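Local coordinates for DELTA1-pyrroline-2-carboxylate reductase (Thermococcus litoralis DSM 5473, PDB 6T3E), which catalyses the reduction of Delta1-pyrroline-2-carboxylate to L-proline, probably with NADH as the hydride donor, at residues D251-D256 with S277-I282; E271-E276 with L317-G322; S110-D115 with L122-G127; L26-S31 with H341-N346. All coordinates share one frame; numbering follows the deposited sequence.

Interaction 1: D251-D256 with S277-I282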
loop_
_atom_site.group_PDB
_atom_site.type_symbol
_atom_site.label_atom_id
_atom_site.label_comp_id
_atom_site.label_asym_id
_atom_site.label_seq_id
_atom_site.Cartn_x
_atom_site.Cartn_y
_atom_site.Cartn_z
ATOM N N ASP B 251 19.359 -6.606 7.108
ATOM C CA ASP B 251 20.779 -6.906 7.258
ATOM C C ASP B 251 21.518 -5.886 8.099
ATOM O O ASP B 251 22.707 -6.082 8.371
ATOM C CB ASP B 251 21.481 -6.977 5.905
ATOM C CG ASP B 251 20.844 -7.964 4.975
ATOM O OD1 ASP B 251 20.899 -7.720 3.749
ATOM O OD2 ASP B 251 20.286 -8.973 5.466
ATOM N N ALA B 252 20.868 -4.791 8.475
ATOM C CA ALA B 252 21.536 -3.675 9.120
ATOM C C ALA B 252 21.117 -3.549 10.577
ATOM O O ALA B 252 20.003 -3.922 10.958
ATOM C CB ALA B 252 21.237 -2.367 8.380
ATOM N N ARG B 253 22.021 -2.991 11.381
ATOM C CA ARG B 253 21.754 -2.747 12.789
ATOM C C ARG B 253 22.695 -1.666 13.286
ATOM O O ARG B 253 23.768 -1.459 12.718
ATOM C CB ARG B 253 21.913 -4.014 13.627
ATOM C CG ARG B 253 23.268 -4.635 13.541
ATOM C CD ARG B 253 23.405 -5.707 14.576
ATOM N NE ARG B 253 24.679 -6.393 14.453
ATOM C CZ ARG B 253 25.090 -7.337 15.289
ATOM N NH1 ARG B 253 24.318 -7.698 16.309
ATOM N NH2 ARG B 253 26.270 -7.914 15.108
ATOM N N GLU B 254 22.263 -0.974 14.348
ATOM C CA GLU B 254 23.040 0.062 15.018
ATOM C C GLU B 254 23.395 -0.319 16.452
ATOM O O GLU B 254 24.144 0.412 17.106
ATOM C CB GLU B 254 22.281 1.410 15.000
ATOM C CG GLU B 254 20.928 1.436 15.773
ATOM C CD GLU B 254 19.961 2.592 15.370
ATOM O OE1 GLU B 254 20.407 3.664 14.914
ATOM O OE2 GLU B 254 18.730 2.421 15.514
ATOM N N LEU B 255 22.893 -1.446 16.952
ATOM C CA LEU B 255 23.204 -1.942 18.287
ATOM C C LEU B 255 23.917 -3.276 18.157
ATOM O O LEU B 255 23.458 -4.158 17.425
ATOM C CB LEU B 255 21.936 -2.111 19.120
ATOM C CG LEU B 255 20.839 -1.095 18.814
ATOM C CD1 LEU B 255 19.526 -1.490 19.491
ATOM C CD2 LEU B 255 21.298 0.273 19.269
ATOM N N ASP B 256 25.014 -3.445 18.884
ATOM C CA ASP B 256 25.675 -4.741 18.855
ATOM C C ASP B 256 24.841 -5.780 19.610
ATOM O O ASP B 256 23.857 -5.467 20.289
ATOM C CB ASP B 256 27.098 -4.641 19.412
ATOM C CG ASP B 256 27.140 -4.385 20.907
ATOM O OD1 ASP B 256 26.126 -3.928 21.478
ATOM O OD2 ASP B 256 28.210 -4.630 21.513
ATOM N N SER B 277 13.783 -5.922 11.477
ATOM C CA SER B 277 14.840 -5.259 12.237
ATOM C C SER B 277 16.063 -6.156 12.366
ATOM O O SER B 277 16.044 -7.140 13.114
ATOM C CB SER B 277 14.353 -4.851 13.622
ATOM O OG SER B 277 15.416 -4.218 14.316
ATOM N N GLY B 278 17.151 -5.778 11.691
ATOM C CA GLY B 278 18.399 -6.488 11.881
ATOM C C GLY B 278 18.952 -6.366 13.281
ATOM O O GLY B 278 19.682 -7.261 13.727
ATOM N N ASP B 279 18.587 -5.294 13.996
ATOM C CA ASP B 279 19.002 -5.135 15.390
ATOM C C ASP B 279 18.576 -6.323 16.244
ATOM O O ASP B 279 19.203 -6.612 17.269
ATOM C CB ASP B 279 18.431 -3.834 15.962
ATOM C CG ASP B 279 19.300 -2.614 15.644
ATOM O OD1 ASP B 279 20.475 -2.606 16.082
ATOM O OD2 ASP B 279 18.807 -1.668 14.967
ATOM N N ILE B 280 17.516 -7.016 15.847
ATOM C CA ILE B 280 17.017 -8.171 16.572
ATOM C C ILE B 280 17.274 -9.469 15.808
ATOM O O ILE B 280 17.673 -10.469 16.407
ATOM C CB ILE B 280 15.513 -7.992 16.886
ATOM C CG1 ILE B 280 15.266 -6.637 17.570
ATOM C CG2 ILE B 280 14.985 -9.131 17.739
ATOM C CD1 ILE B 280 16.047 -6.429 18.855
ATOM N N ILE B 281 17.101 -9.460 14.481
ATOM C CA ILE B 281 17.221 -10.683 13.691
ATOM C C ILE B 281 18.643 -11.230 13.751
ATOM O O ILE B 281 18.855 -12.444 13.879
ATOM C CB ILE B 281 16.781 -10.427 12.240
ATOM C CG1 ILE B 281 15.294 -10.104 12.173
ATOM C CG2 ILE B 281 17.079 -11.632 11.371
ATOM C CD1 ILE B 281 14.907 -9.365 10.899
ATOM N N ILE B 282 19.638 -10.353 13.654
ATOM C CA ILE B 282 21.032 -10.786 13.635
ATOM C C ILE B 282 21.415 -11.427 14.969
ATOM O O ILE B 282 21.973 -12.534 14.961
ATOM C CB ILE B 282 21.978 -9.624 13.268
ATOM C CG1 ILE B 282 21.857 -9.270 11.780
ATOM C CG2 ILE B 282 23.417 -9.972 13.615
ATOM C CD1 ILE B 282 22.509 -7.966 11.403
#

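Interaction 2: E271-E276 with L317-G322. With NAI (1,4-dihydronicotinamide adenine dinucleotide), chain F; PRO (proline), chain E.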
loop_
_atom_site.group_PDB
_atom_site.type_symbol
_atom_site.label_atom_id
_atom_site.label_comp_id
_atom_site.label_asym_id
_atom_site.label_seq_id
_atom_site.Cartn_x
_atom_site.Cartn_y
_atom_site.Cartn_z
ATOM N N GLU B 271 5.498 -8.734 15.095
ATOM C CA GLU B 271 5.443 -9.081 13.685
ATOM C C GLU B 271 6.371 -8.191 12.875
ATOM O O GLU B 271 7.072 -8.670 11.978
ATOM C CB GLU B 271 4.004 -8.965 13.185
ATOM C CG GLU B 271 3.719 -9.749 11.928
ATOM C CD GLU B 271 2.283 -9.600 11.473
ATOM O OE1 GLU B 271 1.755 -10.537 10.838
ATOM O OE2 GLU B 271 1.687 -8.535 11.745
ATOM N N GLY B 272 6.417 -6.899 13.205
ATOM C CA GLY B 272 7.264 -5.988 12.456
ATOM C C GLY B 272 8.739 -6.147 12.780
ATOM O O GLY B 272 9.570 -6.309 11.881
ATOM N N VAL B 273 9.086 -6.129 14.068
ATOM C CA VAL B 273 10.502 -6.136 14.430
ATOM C C VAL B 273 11.158 -7.435 13.975
ATOM O O VAL B 273 12.201 -7.420 13.310
ATOM C CB VAL B 273 10.680 -5.917 15.944
ATOM C CG1 VAL B 273 11.956 -6.569 16.413
ATOM C CG2 VAL B 273 10.698 -4.430 16.295
ATOM N N LEU B 274 10.515 -8.573 14.258
ATOM C CA LEU B 274 11.081 -9.879 13.925
ATOM C C LEU B 274 11.220 -10.105 12.425
ATOM O O LEU B 274 11.995 -10.974 12.013
ATOM C CB LEU B 274 10.215 -10.995 14.509
ATOM C CG LEU B 274 10.275 -11.211 16.018
ATOM C CD1 LEU B 274 9.078 -12.035 16.478
ATOM C CD2 LEU B 274 11.548 -11.878 16.403
ATOM N N ASN B 275 10.460 -9.385 11.607
ATOM C CA ASN B 275 10.548 -9.506 10.159
ATOM C C ASN B 275 11.429 -8.445 9.509
ATOM O O ASN B 275 11.792 -8.605 8.338
ATOM C CB ASN B 275 9.152 -9.431 9.531
ATOM C CG ASN B 275 8.408 -10.752 9.592
ATOM O OD1 ASN B 275 8.535 -11.601 8.705
ATOM N ND2 ASN B 275 7.617 -10.929 10.645
ATOM N N GLU B 276 11.716 -7.335 10.195
ATOM C CA GLU B 276 12.337 -6.203 9.511
ATOM C C GLU B 276 13.618 -5.708 10.170
ATOM O O GLU B 276 14.473 -5.139 9.488
ATOM C CB GLU B 276 11.349 -5.031 9.409
ATOM C CG GLU B 276 10.007 -5.350 8.748
ATOM C CD GLU B 276 8.948 -4.273 9.019
ATOM O OE1 GLU B 276 9.131 -3.487 9.978
ATOM O OE2 GLU B 276 7.935 -4.208 8.277
ATOM N N LEU B 317 15.331 -1.407 26.789
ATOM C CA LEU B 317 15.532 -1.074 25.384
ATOM C C LEU B 317 14.209 -1.176 24.647
ATOM O O LEU B 317 13.613 -2.257 24.584
ATOM C CB LEU B 317 16.569 -1.999 24.739
ATOM C CG LEU B 317 16.445 -2.169 23.225
ATOM C CD1 LEU B 317 16.802 -0.880 22.517
ATOM C CD2 LEU B 317 17.323 -3.314 22.756
ATOM N N PHE B 318 13.767 -0.057 24.069
ATOM C CA PHE B 318 12.584 -0.018 23.215
ATOM C C PHE B 318 13.053 0.013 21.766
ATOM O O PHE B 318 13.679 0.985 21.329
ATOM C CB PHE B 318 11.707 1.193 23.531
ATOM C CG PHE B 318 10.591 1.412 22.537
ATOM C CD1 PHE B 318 9.680 0.403 22.269
ATOM C CD2 PHE B 318 10.450 2.629 21.881
ATOM C CE1 PHE B 318 8.656 0.597 21.360
ATOM C CE2 PHE B 318 9.432 2.835 20.975
ATOM C CZ PHE B 318 8.531 1.814 20.710
ATOM N N LYS B 319 12.750 -1.050 21.027
ATOM C CA LYS B 319 13.133 -1.164 19.630
ATOM C C LYS B 319 11.935 -0.824 18.762
ATOM O O LYS B 319 10.893 -1.476 18.861
ATOM C CB LYS B 319 13.631 -2.569 19.307
ATOM C CG LYS B 319 14.135 -2.674 17.886
ATOM C CD LYS B 319 15.317 -1.746 17.678
ATOM C CE LYS B 319 15.194 -0.934 16.409
ATOM N NZ LYS B 319 16.516 -0.294 16.098
ATOM N N SER B 320 12.081 0.186 17.914
ATOM C CA SER B 320 10.982 0.673 17.098
ATOM C C SER B 320 11.379 0.657 15.635
ATOM O O SER B 320 12.459 1.132 15.281
ATOM C CB SER B 320 10.561 2.077 17.513
ATOM O OG SER B 320 9.897 2.694 16.436
ATOM N N VAL B 321 10.514 0.082 14.801
ATOM C CA VAL B 321 10.669 0.111 13.350
ATOM C C VAL B 321 9.538 0.844 12.652
ATOM O O VAL B 321 9.640 1.084 11.439
ATOM C CB VAL B 321 10.796 -1.311 12.770
ATOM C CG1 VAL B 321 12.153 -1.923 13.169
ATOM C CG2 VAL B 321 9.640 -2.161 13.234
ATOM N N GLY B 322 8.444 1.134 13.343
ATOM C CA GLY B 322 7.301 1.834 12.779
ATOM C C GLY B 322 6.117 0.899 12.604
ATOM O O GLY B 322 6.258 -0.246 12.156
HETATM P PA NAI F . 18.711 11.250 8.570
HETATM O O1A NAI F . 19.572 10.883 7.389
HETATM O O2A NAI F . 18.093 12.618 8.353
HETATM O O5B NAI F . 19.531 11.180 9.995
HETATM C C5B NAI F . 20.358 10.031 10.140
HETATM C C4B NAI F . 21.607 10.413 11.048
HETATM O O4B NAI F . 22.279 9.354 11.358
HETATM C C3B NAI F . 22.570 11.310 10.236
HETATM O O3B NAI F . 22.727 12.485 10.892
HETATM C C2B NAI F . 23.871 10.484 10.164
HETATM O O2B NAI F . 25.079 11.390 10.095
HETATM C C1B NAI F . 23.835 9.799 11.273
HETATM N N9A NAI F . 24.679 8.636 11.230
HETATM C C8A NAI F . 24.646 7.747 10.234
HETATM N N7A NAI F . 25.545 6.807 10.505
HETATM C C5A NAI F . 26.134 7.114 11.674
HETATM C C6A NAI F . 27.117 6.467 12.383
HETATM N N6A NAI F . 27.866 5.250 12.133
HETATM N N1A NAI F . 27.550 6.971 13.537
HETATM C C2A NAI F . 27.001 8.117 14.008
HETATM N N3A NAI F . 26.028 8.753 13.309
HETATM C C4A NAI F . 25.603 8.238 12.127
HETATM O O3 NAI F . 17.531 10.079 8.648
HETATM P PN NAI F . 16.371 10.026 9.842
HETATM O O1N NAI F . 15.108 10.544 9.181
HETATM O O2N NAI F . 16.781 10.831 11.043
HETATM O O5D NAI F . 16.161 8.483 10.304
HETATM C C5D NAI F . 17.000 7.994 11.285
HETATM C C4D NAI F . 16.780 6.462 11.393
HETATM O O4D NAI F . 15.581 6.174 11.860
HETATM C C3D NAI F . 16.849 5.826 9.996
HETATM O O3D NAI F . 17.534 4.630 10.083
HETATM C C2D NAI F . 15.388 5.530 9.628
HETATM O O2D NAI F . 15.363 4.400 8.599
HETATM C C1D NAI F . 14.870 5.203 10.784
HETATM N N1N NAI F . 13.422 5.467 10.799
HETATM C C2N NAI F . 12.501 4.539 11.429
HETATM C C3N NAI F . 11.090 5.027 11.864
HETATM C C7N NAI F . 10.459 4.268 13.063
HETATM O O7N NAI F . 11.106 3.439 13.588
HETATM N N7N NAI F . 9.088 4.588 13.521
HETATM C C4N NAI F . 10.667 6.462 11.627
HETATM C C5N NAI F . 11.466 7.161 10.519
HETATM C C6N NAI F . 12.884 6.665 10.183
HETATM N N PRO E . 10.704 3.110 8.617
HETATM C CA PRO E . 10.071 4.427 8.741
HETATM C C PRO E . 8.559 4.388 8.950
HETATM O O PRO E . 7.972 3.380 9.370
HETATM C CB PRO E . 10.406 5.086 7.404
HETATM C CG PRO E . 11.746 4.522 7.045
HETATM C CD PRO E . 11.817 3.128 7.648
HETATM O OXT PRO E . 7.884 5.386 8.695
#

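Interaction 3: S110-D115 with L122-G127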
loop_
_atom_site.group_PDB
_atom_site.type_symbol
_atom_site.label_atom_id
_atom_site.label_comp_id
_atom_site.label_asym_id
_atom_site.label_seq_id
_atom_site.Cartn_x
_atom_site.Cartn_y
_atom_site.Cartn_z
ATOM N N SER B 110 4.095 10.192 2.187
ATOM C CA SER B 110 2.782 10.729 1.867
ATOM C C SER B 110 1.744 9.856 2.556
ATOM O O SER B 110 1.924 8.637 2.652
ATOM C CB SER B 110 2.515 10.737 0.361
ATOM O OG SER B 110 3.604 11.260 -0.366
ATOM N N ILE B 111 0.656 10.470 3.022
ATOM C CA ILE B 111 -0.392 9.767 3.753
ATOM C C ILE B 111 -1.724 10.019 3.067
ATOM O O ILE B 111 -2.057 11.171 2.765
ATOM C CB ILE B 111 -0.461 10.206 5.224
ATOM C CG1 ILE B 111 0.841 9.831 5.939
ATOM C CG2 ILE B 111 -1.720 9.605 5.899
ATOM C CD1 ILE B 111 0.845 10.103 7.429
ATOM N N LEU B 112 -2.481 8.942 2.827
ATOM C CA LEU B 112 -3.798 9.006 2.208
ATOM C C LEU B 112 -4.839 8.533 3.216
ATOM O O LEU B 112 -4.688 7.468 3.826
ATOM C CB LEU B 112 -3.871 8.160 0.928
ATOM C CG LEU B 112 -5.198 8.231 0.140
ATOM C CD1 LEU B 112 -5.154 9.322 -0.929
ATOM C CD2 LEU B 112 -5.569 6.918 -0.503
ATOM N N LEU B 113 -5.876 9.342 3.407
ATOM C CA LEU B 113 -6.972 9.040 4.313
ATOM C C LEU B 113 -8.204 8.736 3.483
ATOM O O LEU B 113 -8.614 9.561 2.656
ATOM C CB LEU B 113 -7.258 10.223 5.236
ATOM C CG LEU B 113 -7.736 9.975 6.655
ATOM C CD1 LEU B 113 -6.624 9.323 7.434
ATOM C CD2 LEU B 113 -8.105 11.304 7.272
ATOM N N ASN B 114 -8.820 7.592 3.746
ATOM C CA ASN B 114 -10.016 7.157 3.044
ATOM C C ASN B 114 -11.195 7.135 4.012
ATOM O O ASN B 114 -11.028 6.954 5.227
ATOM C CB ASN B 114 -9.833 5.768 2.424
ATOM C CG ASN B 114 -8.863 5.760 1.282
ATOM O OD1 ASN B 114 -7.665 5.454 1.470
ATOM N ND2 ASN B 114 -9.365 6.036 0.076
ATOM N N ASP B 115 -12.395 7.267 3.437
ATOM C CA ASP B 115 -13.619 7.258 4.214
ATOM C C ASP B 115 -14.055 5.820 4.447
ATOM O O ASP B 115 -14.265 5.077 3.475
ATOM C CB ASP B 115 -14.705 8.036 3.485
ATOM C CG ASP B 115 -15.984 8.152 4.283
ATOM O OD1 ASP B 115 -16.142 7.499 5.327
ATOM O OD2 ASP B 115 -16.822 8.971 3.878
ATOM N N LEU B 122 -10.464 10.792 1.211
ATOM C CA LEU B 122 -10.793 12.013 1.932
ATOM C C LEU B 122 -9.678 13.052 1.865
ATOM O O LEU B 122 -9.953 14.253 1.745
ATOM C CB LEU B 122 -11.085 11.693 3.402
ATOM C CG LEU B 122 -12.378 10.979 3.796
ATOM C CD1 LEU B 122 -12.417 10.776 5.310
ATOM C CD2 LEU B 122 -13.586 11.756 3.339
ATOM N N ALA B 123 -8.420 12.623 1.952
ATOM C CA ALA B 123 -7.344 13.597 2.038
ATOM C C ALA B 123 -6.018 13.003 1.581
ATOM O O ALA B 123 -5.747 11.812 1.760
ATOM C CB ALA B 123 -7.190 14.140 3.467
ATOM N N LEU B 124 -5.196 13.864 0.989
ATOM C CA LEU B 124 -3.787 13.594 0.748
ATOM C C LEU B 124 -2.991 14.605 1.555
ATOM O O LEU B 124 -3.169 15.817 1.373
ATOM C CB LEU B 124 -3.445 13.693 -0.738
ATOM C CG LEU B 124 -1.987 13.318 -1.023
ATOM C CD1 LEU B 124 -1.842 11.811 -1.111
ATOM C CD2 LEU B 124 -1.501 13.992 -2.298
ATOM N N MET B 125 -2.130 14.110 2.454
ATOM C CA MET B 125 -1.357 14.942 3.369
ATOM C C MET B 125 0.125 14.626 3.244
ATOM O O MET B 125 0.512 13.482 2.986
ATOM C CB MET B 125 -1.743 14.733 4.849
ATOM C CG MET B 125 -3.159 14.310 5.109
ATOM S SD MET B 125 -3.414 13.994 6.864
ATOM C CE MET B 125 -1.946 13.072 7.151
ATOM N N GLU B 126 0.954 15.650 3.449
ATOM C CA GLU B 126 2.389 15.420 3.521
ATOM C C GLU B 126 2.702 14.522 4.711
ATOM O O GLU B 126 2.252 14.772 5.833
ATOM C CB GLU B 126 3.142 16.744 3.634
ATOM C CG GLU B 126 4.588 16.645 3.192
ATOM C CD GLU B 126 5.561 16.520 4.356
ATOM O OE1 GLU B 126 5.114 16.322 5.504
ATOM O OE2 GLU B 126 6.785 16.628 4.113
ATOM N N GLY B 127 3.471 13.469 4.470
ATOM C CA GLY B 127 3.659 12.505 5.530
ATOM C C GLY B 127 4.989 12.614 6.226
ATOM O O GLY B 127 5.160 12.052 7.308
#

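Interaction 4: L26-S31 with H341-N346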
loop_
_atom_site.group_PDB
_atom_site.type_symbol
_atom_site.label_atom_id
_atom_site.label_comp_id
_atom_site.label_asym_id
_atom_site.label_seq_id
_atom_site.Cartn_x
_atom_site.Cartn_y
_atom_site.Cartn_z
ATOM N N LEU B 26 -9.308 16.817 0.371
ATOM C CA LEU B 26 -8.609 17.878 1.092
ATOM C C LEU B 26 -7.106 17.646 1.037
ATOM O O LEU B 26 -6.640 16.504 1.104
ATOM C CB LEU B 26 -9.052 17.960 2.556
ATOM C CG LEU B 26 -8.402 19.005 3.483
ATOM C CD1 LEU B 26 -8.846 20.441 3.155
ATOM C CD2 LEU B 26 -8.679 18.672 4.942
ATOM N N LEU B 27 -6.353 18.740 0.927
ATOM C CA LEU B 27 -4.896 18.722 0.859
ATOM C C LEU B 27 -4.316 19.386 2.096
ATOM O O LEU B 27 -4.753 20.477 2.481
ATOM C CB LEU B 27 -4.385 19.456 -0.377
ATOM C CG LEU B 27 -3.781 18.551 -1.431
ATOM C CD1 LEU B 27 -4.877 17.634 -1.930
ATOM C CD2 LEU B 27 -3.167 19.373 -2.554
ATOM N N LEU B 28 -3.315 18.743 2.690
ATOM C CA LEU B 28 -2.645 19.255 3.874
ATOM C C LEU B 28 -1.151 19.202 3.612
ATOM O O LEU B 28 -0.588 18.115 3.453
ATOM C CB LEU B 28 -3.019 18.439 5.111
ATOM C CG LEU B 28 -4.431 18.669 5.652
ATOM C CD1 LEU B 28 -4.847 17.549 6.626
ATOM C CD2 LEU B 28 -4.535 20.042 6.315
ATOM N N SER B 29 -0.514 20.364 3.601
ATOM C CA SER B 29 0.908 20.512 3.351
ATOM C C SER B 29 1.673 20.523 4.669
ATOM O O SER B 29 1.090 20.642 5.747
ATOM C CB SER B 29 1.153 21.798 2.566
ATOM O OG SER B 29 0.924 22.916 3.402
ATOM N N ARG B 30 2.998 20.374 4.573
ATOM C CA ARG B 30 3.823 20.369 5.779
ATOM C C ARG B 30 3.591 21.628 6.603
ATOM O O ARG B 30 3.418 21.561 7.825
ATOM C CB ARG B 30 5.305 20.229 5.397
ATOM C CG ARG B 30 6.272 19.981 6.561
ATOM C CD ARG B 30 7.701 19.735 6.049
ATOM N NE ARG B 30 8.440 18.773 6.881
ATOM C CZ ARG B 30 8.974 19.059 8.069
ATOM N NH1 ARG B 30 8.856 20.281 8.583
ATOM N NH2 ARG B 30 9.626 18.125 8.747
ATOM N N SER B 31 3.507 22.777 5.933
ATOM C CA SER B 31 3.186 24.022 6.619
ATOM C C SER B 31 1.828 23.927 7.298
ATOM O O SER B 31 1.668 24.358 8.446
ATOM C CB SER B 31 3.230 25.179 5.615
ATOM O OG SER B 31 2.336 26.226 5.943
ATOM N N HIS B 341 -10.268 23.949 11.966
ATOM C CA HIS B 341 -9.485 25.171 11.854
ATOM C C HIS B 341 -9.596 25.832 10.490
ATOM O O HIS B 341 -9.178 26.986 10.343
ATOM C CB HIS B 341 -8.007 24.871 12.138
ATOM C CG HIS B 341 -7.665 24.792 13.592
ATOM N ND1 HIS B 341 -7.992 23.708 14.377
ATOM C CD2 HIS B 341 -7.014 25.660 14.402
ATOM C CE1 HIS B 341 -7.562 23.912 15.609
ATOM N NE2 HIS B 341 -6.963 25.088 15.650
ATOM N N GLY B 342 -10.245 25.177 9.529
ATOM C CA GLY B 342 -10.320 25.693 8.172
ATOM C C GLY B 342 -8.989 25.720 7.459
ATOM O O GLY B 342 -8.735 26.625 6.660
ATOM N N VAL B 343 -8.133 24.740 7.718
ATOM C CA VAL B 343 -6.789 24.670 7.155
ATOM C C VAL B 343 -6.776 23.635 6.040
ATOM O O VAL B 343 -7.430 22.591 6.128
ATOM C CB VAL B 343 -5.767 24.346 8.262
ATOM C CG1 VAL B 343 -4.482 23.820 7.699
ATOM C CG2 VAL B 343 -5.508 25.587 9.099
ATOM N N GLY B 344 -6.058 23.939 4.973
ATOM C CA GLY B 344 -5.938 23.059 3.833
ATOM C C GLY B 344 -6.715 23.595 2.642
ATOM O O GLY B 344 -7.571 24.473 2.756
ATOM N N THR B 345 -6.443 22.988 1.492
ATOM C CA THR B 345 -7.023 23.388 0.217
ATOM C C THR B 345 -7.794 22.215 -0.370
ATOM O O THR B 345 -7.324 21.076 -0.328
ATOM C CB THR B 345 -5.934 23.856 -0.766
ATOM O OG1 THR B 345 -4.773 23.035 -0.623
ATOM C CG2 THR B 345 -5.532 25.289 -0.490
ATOM N N ASN B 346 -8.983 22.486 -0.909
ATOM C CA ASN B 346 -9.802 21.437 -1.500
ATOM C C ASN B 346 -9.463 21.275 -2.976
ATOM O O ASN B 346 -9.213 22.259 -3.673
ATOM C CB ASN B 346 -11.287 21.770 -1.330
ATOM C CG ASN B 346 -11.790 21.500 0.079
ATOM O OD1 ASN B 346 -11.820 20.354 0.541
ATOM N ND2 ASN B 346 -12.162 22.566 0.781
#

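Interaction 1: D251-D256 with S277-I282
D279 reaches from the first turn of helix 278-286 to loop 251-256, where one carboxylate oxygen gathers two successive backbone N-H groups; the site belongs to the nucleotide-binding, Rossmann-type part of the fold, built on a parallel sheet. OD1 of D279 accepts from L255 N at 2.8 Å, nearly along its own C-O bond, and from E254 N at 3.0 Å, on the syn side and 26° out of the carboxylate plane. The second bond is the more bent (N-H...O angle 137°). These two bonds tie the E254-L255 backbone to the helix start, while OD2 forms a salt bridge with K319. E254 OE2 lies 4.1 Å from D279 OD2, and the K319 ammonium, with a weaker, long pairing to E254, probably eases the closeness of the two carboxylates; E254 OE2 is also bonded to S244. Replacing D279 with alanine would probably leave E254 N and L255 N without their shared acceptor and remove the salt bridge to K319. The other half of the contact is R253 against I282. With chi1 at 58° and the chain extended from CG to NE, R253 reaches out to cross I282 obliquely, its NH1 bonded to S257 OG. I282 CD1 touches D251 O at 3.6 Å, while I282 CG2 sits over the centre of the R253 guanidinium, 3.5 Å from CZ of R253, with D256 CA on the opposite face, offset toward the rim.

Interaction 2: E271-E276 with L317-G322
V273 and V321 meet through their CG2 methyls at 4.0 Å, the two side chains crossing at about a right angle. V321 CG2, set between its own backbone N and carbonyl carbon (chi1 -70°), also touches the carboxylate of E276, 3.6 Å from its OE1, and V273 CG2 rests 3.9 Å from K319 O. No hydrogen bond spans the two segments, so packing alone joins them. Polar links come through a third residue: R63 donates to V321 O, is salt-bridged to E276 OE2, and also holds the bound proline, which ties this contact to the proline-binding pocket. Toward the cofactor, S320 OG donates to the carboxamide oxygen O7N of NADH at 3.2 Å, and G322 CA passes 3.4 Å from N7N of NADH, while a side chain on G322 would run into the proline carboxylate. Further out, D268 accepts from V321 N. Strand 316-319 lies between strands 241-244 and 264-267 of the parallel sheet, and helix 270-276 packs beside its end, with I280 of helix 278-286 touching both V273 and K319.

Interaction 3: S110-D115 with L122-G127
I111 and M125 face each other as a hydrogen-bonded pair in the antiparallel hairpin of strands 107-114 and 121-126; the segments 110-114 and 122-126 make an angle of 169° between their N-to-C directions. The bonds between I111 N and M125 O and between M125 N and I111 O are each 3.0 Å and almost straight. This end is the densely packed one: M125 is bent at chi3 (-45°), which folds CE back to 3.7 Å from I111 CG2, and A331 of helix 324-341 and I130 of helix 128-146 close over both residues. On the reverse face L112 CD1 meets L124 CD1 at 4.1 Å, and there the second subunit packs, its V92 on L112 and its L124 on L124. Toward the turn the ladder changes. L122 and A123 both oppose L113 in a classic beta bulge, L113 O accepting from L122 N at 2.7 Å and from A123 N at 3.1 Å. Beyond it, partly exposed, L122 lays CG 3.7 Å from D115 N and 3.8 Å from D115 CB. A serine in place of L122 would probably lose the apolar cover over D115 CB and its backbone, opening a gap at that end. Backbone bonds thus hold the register from I111 to the bulge, while L112 and L124 present an apolar face on which the second subunit packs.

Interaction 4: L26-S31 with H341-N346
L27 and T345 form the hydrogen-bonded pair of a short antiparallel bridge between the first strand and the C-terminal one. L27 N donates to T345 O at 2.8 Å, tilted from the carbonyl plane, and T345 N returns to L27 O at 3.2 Å, in the carbonyl plane on a lone pair. Their side chains share one face: T345 holds OG1 between its backbone N and carbonyl carbon (chi1 38°), which brings that oxygen 3.6 Å from L27 CB. The other face carries L26 and N346. In L26, CG stands opposite the backbone N (chi1 179°), which brings CD1 to the partner segment, 3.8 Å from G344 C and 4.0 Å from N346 OD1. L28 takes the other course, with CG beside the backbone N (chi1 -74°); its CD2 meets V343 CG1 at 4.0 Å, the two side chains crossing at about a right angle. V343 comes just after G342, which ends helix 324-341 as the C-prime residue of a Schellman motif, while S29 caps the helix that follows L28. A side chain on G344 would collide with L27 O and L26 CD1. L26 and L28 hydrogen-bond on their other edge to strand 121-126, so that strand 26-28 lies between 121-126 and 345-346 in the mixed sheet, with Y335 and L339 of helix 324-341 over L26, L33 and L36 of helix 30-36 against L28, and V347 of the second subunit on L27.

How the interactions relate
Interactions 1 and 2 are buried and share the parallel-sheet, cofactor-binding half of the chain. They adjoin through a salt bridge and through helix packing, in which I281 of interaction 1 touches the backbone of L274 in interaction 2; helices 270-276 and 278-286 follow each other directly. Interactions 3 and 4 belong to the mixed sheet, where strands 121-126 and 26-28 are neighbours; interaction 3 is buried, partly by the second subunit, and interaction 4 lies at the sheet's outer, partly exposed edge. The chemistry follows: carboxylate-to-amide bonds in interaction 1, packing next to ligands in interaction 2, backbone ladders in the other two. Centres of interactions 2 and 3 are about 24 Å apart.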